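Flavin-containing monooxygenase (Allium sativum, PDB 6WPU) probably oxidises the sulfur of S-allyl-L-cysteine to the sulfoxide, using flavin-adenine dinucleotide as cofactor. Local coordinates at residues I270-N273 against D274-V278; T366-E369 against M370-V374; A449-T452 against F453-F456. All blocks are in the same frame, centred on the assembly; numbering follows the deposited sequence.

Contact 1: residues I270-N273 against D274-V278; sequences ITHN and DGSVV
His-272 and Ser-276 meet across the tight end of a beta hairpin. The histidine side chain lies against the returning strand. His-272 CB sits 3.4 Å from Asp-274 OD1 and also touches Ser-276 OG. CG passes the same hydroxyl. ND1 then donates to it, with His-272 ND1 to Ser-276 OG at 3.2 Å and a bent angle of 139°. The hydroxyl lies at the ring edge, close to the ring plane. Further out, His-272 CE1 rests 3.6 Å from Val-278 CG2.

Ser-276 OG is held from a second direction. Ser-276 OG donates to the syn lone pair of Asp-274 OD1 at 2.5 Å. Asp-274 OD1 also accepts Ser-276 N at 2.9 Å, from above the carboxylate plane, which makes an Asx turn. Asp-274 CG stands between its backbone N and carbonyl carbon (chi1 65°), which turns OD1 back to Ser-276. Ile-270 and Val-278 point the same way, and Ile-270 CG2 packs 3.7 Å from Val-278 CB. Thr-271 and Val-277 pair side by side on the other face, next to Trp-197; Thr-271 OG1 bonds to Pro-192 O.

His-272 N bonds to Ser-276 O, and Gly-275 N bonds to His-272 O. Gly-275 has a positive phi of 94°. This is the type I turn with a G1 beta bulge that closes the hairpin of strands 262-271 and 276-279.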
loop_
_atom_site.group_PDB
_atom_site.type_symbol
_atom_site.label_atom_id
_atom_site.label_comp_id
_atom_site.label_asym_id
_atom_site.label_seq_id
_atom_site.Cartn_x
_atom_site.Cartn_y
_atom_site.Cartn_z
ATOM N N ILE A 270 1.422 2.156 -30.592
ATOM C CA ILE A 270 0.232 1.581 -31.214
ATOM C C ILE A 270 0.292 0.071 -31.015
ATOM O O ILE A 270 1.375 -0.524 -30.997
ATOM C CB ILE A 270 0.132 1.980 -32.715
ATOM C CG1 ILE A 270 -1.197 1.531 -33.324
ATOM C CG2 ILE A 270 1.290 1.416 -33.561
ATOM C CD1 ILE A 270 -2.398 2.113 -32.626
ATOM N N THR A 271 -0.876 -0.547 -30.818
ATOM C CA THR A 271 -1.020 -1.995 -30.922
ATOM C C THR A 271 -1.836 -2.339 -32.173
ATOM O O THR A 271 -2.742 -1.600 -32.564
ATOM C CB THR A 271 -1.668 -2.592 -29.663
ATOM O OG1 THR A 271 -2.973 -2.034 -29.460
ATOM C CG2 THR A 271 -0.812 -2.306 -28.427
ATOM N N HIS A 272 -1.500 -3.460 -32.814
ATOM C CA HIS A 272 -2.091 -3.817 -34.098
ATOM C C HIS A 272 -2.920 -5.096 -34.035
ATOM O O HIS A 272 -2.740 -5.955 -33.166
ATOM C CB HIS A 272 -1.014 -3.982 -35.168
ATOM C CG HIS A 272 -0.417 -2.689 -35.616
ATOM N ND1 HIS A 272 0.942 -2.467 -35.641
ATOM C CD2 HIS A 272 -0.996 -1.550 -36.061
ATOM C CE1 HIS A 272 1.176 -1.247 -36.087
ATOM N NE2 HIS A 272 0.017 -0.671 -36.352
ATOM N N ASN A 273 -3.810 -5.220 -35.022
ATOM C CA ASN A 273 -4.685 -6.376 -35.139
ATOM C C ASN A 273 -3.923 -7.678 -35.364
ATOM O O ASN A 273 -4.461 -8.748 -35.068
ATOM C CB ASN A 273 -5.675 -6.153 -36.282
ATOM C CG ASN A 273 -6.784 -7.177 -36.297
ATOM O OD1 ASN A 273 -7.159 -7.717 -35.248
ATOM N ND2 ASN A 273 -7.320 -7.457 -37.488
ATOM N N ASP A 274 -2.695 -7.625 -35.878
ATOM C CA ASP A 274 -1.910 -8.837 -36.074
ATOM C C ASP A 274 -1.086 -9.215 -34.848
ATOM O O ASP A 274 -0.232 -10.098 -34.939
ATOM C CB ASP A 274 -0.997 -8.693 -37.295
ATOM C CG ASP A 274 0.058 -7.625 -37.111
ATOM O OD1 ASP A 274 0.146 -7.030 -36.014
ATOM O OD2 ASP A 274 0.806 -7.371 -38.074
ATOM N N GLY A 275 -1.304 -8.560 -33.709
ATOM C CA GLY A 275 -0.579 -8.896 -32.508
ATOM C C GLY A 275 0.662 -8.072 -32.266
ATOM O O GLY A 275 1.212 -8.129 -31.162
ATOM N N SER A 276 1.106 -7.282 -33.242
ATOM C CA SER A 276 2.320 -6.501 -33.060
ATOM C C SER A 276 2.064 -5.285 -32.171
ATOM O O SER A 276 0.953 -4.738 -32.117
ATOM C CB SER A 276 2.902 -6.062 -34.404
ATOM O OG SER A 276 1.920 -5.458 -35.219
ATOM N N VAL A 277 3.110 -4.888 -31.443
ATOM C CA VAL A 277 3.119 -3.689 -30.614
ATOM C C VAL A 277 4.307 -2.838 -31.045
ATOM O O VAL A 277 5.434 -3.338 -31.124
ATOM C CB VAL A 277 3.206 -4.032 -29.116
ATOM C CG1 VAL A 277 3.297 -2.760 -28.278
ATOM C CG2 VAL A 277 2.004 -4.880 -28.693
ATOM N N VAL A 278 4.053 -1.564 -31.345
ATOM C CA VAL A 278 5.091 -0.635 -31.782
ATOM C C VAL A 278 5.346 0.346 -30.647
ATOM O O VAL A 278 4.403 0.921 -30.090
ATOM C CB VAL A 278 4.695 0.098 -33.073
ATOM C CG1 VAL A 278 5.896 0.859 -33.661
ATOM C CG2 VAL A 278 4.139 -0.881 -34.076
#

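Contact 2: residues T366-E369 against M370-V374; sequences TKKE and MMEDV. With SO4 (sulfate ion), chain F.
Thr-366 O accepts Met-370 N at 2.8 Å, nearly straight at 171°, and the same i to i+4 backbone pattern continues through Met-371, Glu-372 and Asp-373. Thr-366 is the N-cap of this helix.

Thr-366 and Glu-369 form a capping box. Glu-369 N donates to Thr-366 OG1 at 3.1 Å. In return, Glu-369 OE1 takes Thr-366 N at 2.9 Å on its anti side, somewhat out of the carboxylate plane. The Thr-366 hydroxyl adds a weak bond to the same OE1. Thr-366 OG1 stands between its own N and carbonyl carbon (chi1 72°), which sets it facing the amide of Glu-369. The box therefore satisfies two backbone amides at the helix start.

Within the same first turn, Lys-368 starts an i to i+4 salt bridge to Glu-372. The lysine chain leaves the helix extended to CE, and the glutamate slants across to meet it. The last lysine bond is nearly eclipsed (chi4 -9°), which makes the exact place of NZ less certain. As modelled, Lys-368 NZ reaches Glu-372 OE2 at 2.6 Å, approaching from above the carboxylate plane. Glu-372 CG also lies close over Lys-368 O.

A sulfate ion, probably from the crystallisation liquor, sits before the helix. Lys-367 N donates to both O1 and O2 of the sulfate. Lys-367 NZ curls round to O4 in a weak bond. An anion here probably gains from the helix dipole.

The Met-370 side chain bends back along the first turn, with Met-370 CE 3.9 Å from Thr-366 O. Helix 367-383 lies with Met-370 and Asp-373 on Tyr-320, Met-371 on Pro-326 and Val-374 on Pro-318, against the loop that follows strand 315-317.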
loop_
_atom_site.group_PDB
_atom_site.type_symbol
_atom_site.label_atom_id
_atom_site.label_comp_id
_atom_site.label_asym_id
_atom_site.label_seq_id
_atom_site.Cartn_x
_atom_site.Cartn_y
_atom_site.Cartn_z
ATOM N N THR A 366 -10.395 23.467 14.714
ATOM C CA THR A 366 -11.811 23.496 14.380
ATOM C C THR A 366 -12.046 22.899 12.992
ATOM O O THR A 366 -11.134 22.785 12.168
ATOM C CB THR A 366 -12.358 24.924 14.414
ATOM O OG1 THR A 366 -11.855 25.656 13.293
ATOM C CG2 THR A 366 -11.961 25.641 15.701
ATOM N N LYS A 367 -13.299 22.513 12.738
ATOM C CA LYS A 367 -13.660 21.982 11.428
ATOM C C LYS A 367 -13.286 22.953 10.319
ATOM O O LYS A 367 -12.779 22.543 9.265
ATOM C CB LYS A 367 -15.154 21.678 11.373
ATOM C CG LYS A 367 -15.589 20.512 12.236
ATOM C CD LYS A 367 -17.077 20.253 12.087
ATOM C CE LYS A 367 -17.535 19.104 12.985
ATOM N NZ LYS A 367 -17.647 19.537 14.410
ATOM N N LYS A 368 -13.542 24.244 10.536
ATOM C CA LYS A 368 -13.200 25.248 9.535
ATOM C C LYS A 368 -11.695 25.311 9.317
ATOM O O LYS A 368 -11.230 25.410 8.177
ATOM C CB LYS A 368 -13.744 26.614 9.962
ATOM C CG LYS A 368 -13.689 27.684 8.877
ATOM C CD LYS A 368 -13.946 29.077 9.459
ATOM C CE LYS A 368 -13.901 30.139 8.371
ATOM N NZ LYS A 368 -13.410 29.554 7.088
ATOM N N GLU A 369 -10.914 25.250 10.398
ATOM C CA GLU A 369 -9.463 25.288 10.254
ATOM C C GLU A 369 -8.946 24.046 9.545
ATOM O O GLU A 369 -8.060 24.139 8.685
ATOM C CB GLU A 369 -8.803 25.438 11.618
ATOM C CG GLU A 369 -8.737 26.884 12.098
ATOM C CD GLU A 369 -8.777 26.995 13.612
ATOM O OE1 GLU A 369 -8.968 25.960 14.297
ATOM O OE2 GLU A 369 -8.629 28.126 14.117
ATOM N N MET A 370 -9.483 22.874 9.890
ATOM C CA MET A 370 -9.091 21.672 9.164
ATOM C C MET A 370 -9.440 21.792 7.689
ATOM O O MET A 370 -8.633 21.437 6.821
ATOM C CB MET A 370 -9.753 20.438 9.774
ATOM C CG MET A 370 -9.145 20.028 11.106
ATOM S SD MET A 370 -9.777 18.432 11.655
ATOM C CE MET A 370 -11.346 18.929 12.399
ATOM N N MET A 371 -10.634 22.303 7.386
ATOM C CA MET A 371 -11.042 22.419 5.995
ATOM C C MET A 371 -10.184 23.441 5.252
ATOM O O MET A 371 -9.837 23.232 4.085
ATOM C CB MET A 371 -12.526 22.771 5.914
ATOM C CG MET A 371 -13.067 22.741 4.498
ATOM S SD MET A 371 -12.912 21.116 3.704
ATOM C CE MET A 371 -14.221 20.225 4.556
ATOM N N GLU A 372 -9.806 24.538 5.919
ATOM C CA GLU A 372 -8.901 25.510 5.310
ATOM C C GLU A 372 -7.530 24.901 5.052
ATOM O O GLU A 372 -6.884 25.218 4.043
ATOM C CB GLU A 372 -8.769 26.744 6.201
ATOM C CG GLU A 372 -10.021 27.581 6.253
ATOM C CD GLU A 372 -9.947 28.711 7.270
ATOM O OE1 GLU A 372 -9.050 28.694 8.148
ATOM O OE2 GLU A 372 -10.799 29.623 7.188
ATOM N N ASP A 373 -7.071 24.022 5.945
ATOM C CA ASP A 373 -5.769 23.395 5.746
ATOM C C ASP A 373 -5.768 22.509 4.501
ATOM O O ASP A 373 -4.819 22.539 3.707
ATOM C CB ASP A 373 -5.386 22.597 6.988
ATOM C CG ASP A 373 -3.930 22.194 6.990
ATOM O OD1 ASP A 373 -3.063 23.085 7.033
ATOM O OD2 ASP A 373 -3.648 20.983 6.944
ATOM N N VAL A 374 -6.825 21.717 4.309
ATOM C CA VAL A 374 -6.907 20.885 3.116
ATOM C C VAL A 374 -6.945 21.750 1.867
ATOM O O VAL A 374 -6.284 21.448 0.866
ATOM C CB VAL A 374 -8.133 19.962 3.187
ATOM C CG1 VAL A 374 -8.221 19.133 1.920
ATOM C CG2 VAL A 374 -8.048 19.067 4.413
HETATM S S SO4 F . -15.898 23.259 15.452
HETATM O O1 SO4 F . -16.020 23.630 14.047
HETATM O O2 SO4 F . -14.642 22.555 15.685
HETATM O O3 SO4 F . -15.901 24.473 16.265
HETATM O O4 SO4 F . -17.028 22.391 15.808
#

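Contact 3: residues A449-T452 against F453-F456; sequences ARET and FSKF
Ala-449 lies against the Phe-453 ring, one helical turn back along the chain. Ala-449 O stands 3.1 Å above the plane of the Phe-453 ring, offset toward the rim. The alanine methyl group meets the far end of the ring, with Ala-449 CB 4.0 Å from Phe-453 CZ. Phe-453 CG is anti to the carbonyl carbon (chi1 -65°), which lays the ring back along the helix. Trp-417 of helix 416-431 also meets this ring, with the two planes at about 85°. Pro-104 and Val-106 touch it as well.

Thr-452 crosses the ring obliquely, with Thr-452 OG1 3.5 Å from Phe-453 CD1. Thr-452 OG1 donates to Ala-449 O at 2.8 Å. Phe-453 N bonds to the same oxygen, in the carbonyl plane. Trp-417 NE1 adds a weak bond to Thr-452 OG1.

Ser-454 folds back onto the last turn. Ser-454 OG donates to Glu-451 O at 2.8 Å, and Ser-454 N reaches Glu-451 O at 3.2 Å. Both come from one face of that carbonyl. Lys-455 doubles back through bends at chi3 and chi4. Lys-455 NZ meets Thr-452 O at 2.8 Å, in the carbonyl plane and on a lone pair. Nearer the backbone, Lys-455 CG lies over the centre of the Phe-456 ring, a CH-pi arrangement. Lys-455 also touches a crystal neighbour, which may influence its pose.

Three carbonyls at the end of helix 443-453 thus gain side-chain donors: threonine, serine and lysine. The lysine charge would probably favour the negative end of the helix dipole. The helix end thus pairs carbonyls with side-chain donors, while the buried Phe-453 ring packs on Ala-449 and Trp-417.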
loop_
_atom_site.group_PDB
_atom_site.type_symbol
_atom_site.label_atom_id
_atom_site.label_comp_id
_atom_site.label_asym_id
_atom_site.label_seq_id
_atom_site.Cartn_x
_atom_site.Cartn_y
_atom_site.Cartn_z
ATOM N N ALA A 449 21.271 1.122 13.359
ATOM C CA ALA A 449 19.917 0.628 13.580
ATOM C C ALA A 449 19.893 -0.416 14.686
ATOM O O ALA A 449 19.050 -0.363 15.585
ATOM C CB ALA A 449 19.335 0.056 12.285
ATOM N N ARG A 450 20.829 -1.366 14.646
ATOM C CA ARG A 450 20.851 -2.408 15.664
ATOM C C ARG A 450 21.165 -1.839 17.040
ATOM O O ARG A 450 20.755 -2.416 18.054
ATOM C CB ARG A 450 21.856 -3.495 15.284
ATOM C CG ARG A 450 21.545 -4.162 13.945
ATOM C CD ARG A 450 22.313 -5.460 13.753
ATOM N NE ARG A 450 22.156 -5.987 12.400
ATOM C CZ ARG A 450 22.817 -7.041 11.924
ATOM N NH1 ARG A 450 23.686 -7.690 12.689
ATOM N NH2 ARG A 450 22.610 -7.445 10.680
ATOM N N GLU A 451 21.878 -0.711 17.102
ATOM C CA GLU A 451 22.084 -0.050 18.386
ATOM C C GLU A 451 20.757 0.402 18.978
ATOM O O GLU A 451 20.444 0.102 20.136
ATOM C CB GLU A 451 23.042 1.135 18.238
ATOM C CG GLU A 451 24.462 0.828 18.665
ATOM C CD GLU A 451 24.511 -0.027 19.923
ATOM O OE1 GLU A 451 24.816 -1.232 19.808
ATOM O OE2 GLU A 451 24.232 0.498 21.023
ATOM N N THR A 452 19.951 1.116 18.190
ATOM C CA THR A 452 18.671 1.579 18.711
ATOM C C THR A 452 17.728 0.425 19.015
ATOM O O THR A 452 16.835 0.584 19.854
ATOM C CB THR A 452 18.001 2.540 17.731
ATOM O OG1 THR A 452 17.567 1.807 16.580
ATOM C CG2 THR A 452 18.965 3.637 17.287
ATOM N N PHE A 453 17.913 -0.736 18.371
ATOM C CA PHE A 453 17.002 -1.856 18.597
ATOM C C PHE A 453 17.228 -2.524 19.951
ATOM O O PHE A 453 16.335 -3.231 20.429
ATOM C CB PHE A 453 17.140 -2.904 17.484
ATOM C CG PHE A 453 16.715 -2.423 16.109
ATOM C CD1 PHE A 453 15.945 -1.277 15.950
ATOM C CD2 PHE A 453 17.073 -3.141 14.976
ATOM C CE1 PHE A 453 15.554 -0.849 14.685
ATOM C CE2 PHE A 453 16.685 -2.722 13.696
ATOM C CZ PHE A 453 15.922 -1.577 13.553
ATOM N N SER A 454 18.396 -2.317 20.571
ATOM C CA SER A 454 18.736 -2.987 21.827
ATOM C C SER A 454 17.666 -2.803 22.893
ATOM O O SER A 454 17.288 -3.762 23.578
ATOM C CB SER A 454 20.071 -2.468 22.349
ATOM O OG SER A 454 21.008 -2.359 21.295
ATOM N N LYS A 455 17.160 -1.580 23.048
ATOM C CA LYS A 455 16.198 -1.318 24.112
ATOM C C LYS A 455 14.917 -2.141 23.979
ATOM O O LYS A 455 14.136 -2.191 24.934
ATOM C CB LYS A 455 15.867 0.177 24.162
ATOM C CG LYS A 455 14.769 0.622 23.212
ATOM C CD LYS A 455 14.443 2.100 23.396
ATOM C CE LYS A 455 15.538 2.970 22.822
ATOM N NZ LYS A 455 15.733 2.687 21.369
ATOM N N PHE A 456 14.681 -2.788 22.842
ATOM C CA PHE A 456 13.503 -3.643 22.692
ATOM C C PHE A 456 13.883 -5.129 22.687
ATOM O O PHE A 456 15.034 -5.497 22.944
ATOM C CB PHE A 456 12.742 -3.313 21.405
ATOM C CG PHE A 456 12.529 -1.836 21.160
ATOM C CD1 PHE A 456 11.485 -1.157 21.766
ATOM C CD2 PHE A 456 13.356 -1.140 20.285
ATOM C CE1 PHE A 456 11.287 0.189 21.527
ATOM C CE2 PHE A 456 13.159 0.204 20.037
ATOM C CZ PHE A 456 12.125 0.867 20.656
#

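How the contacts relate
All three contacts are local, and each belongs to a different element. Contact 1 closes a hairpin, contact 2 starts helix 367-383, and contact 3 ends helix 443-453. Contact 2 is a surface contact, whereas contacts 1 and 3 are partly buried. Contacts 1 and 3 lie on opposite sides of the chain's centre, their centres 55 Å apart. Contact 2 is nearer to contact 3, with centres 39 Å apart. The chemistry follows the place. At the helix start of contact 2 a carboxylate and a hydroxyl take up amides, while donors meet carbonyls at the helix end of contact 3. Contact 1 relies on a serine hydroxyl shared by histidine and aspartate, with apolar contacts on both hairpin faces.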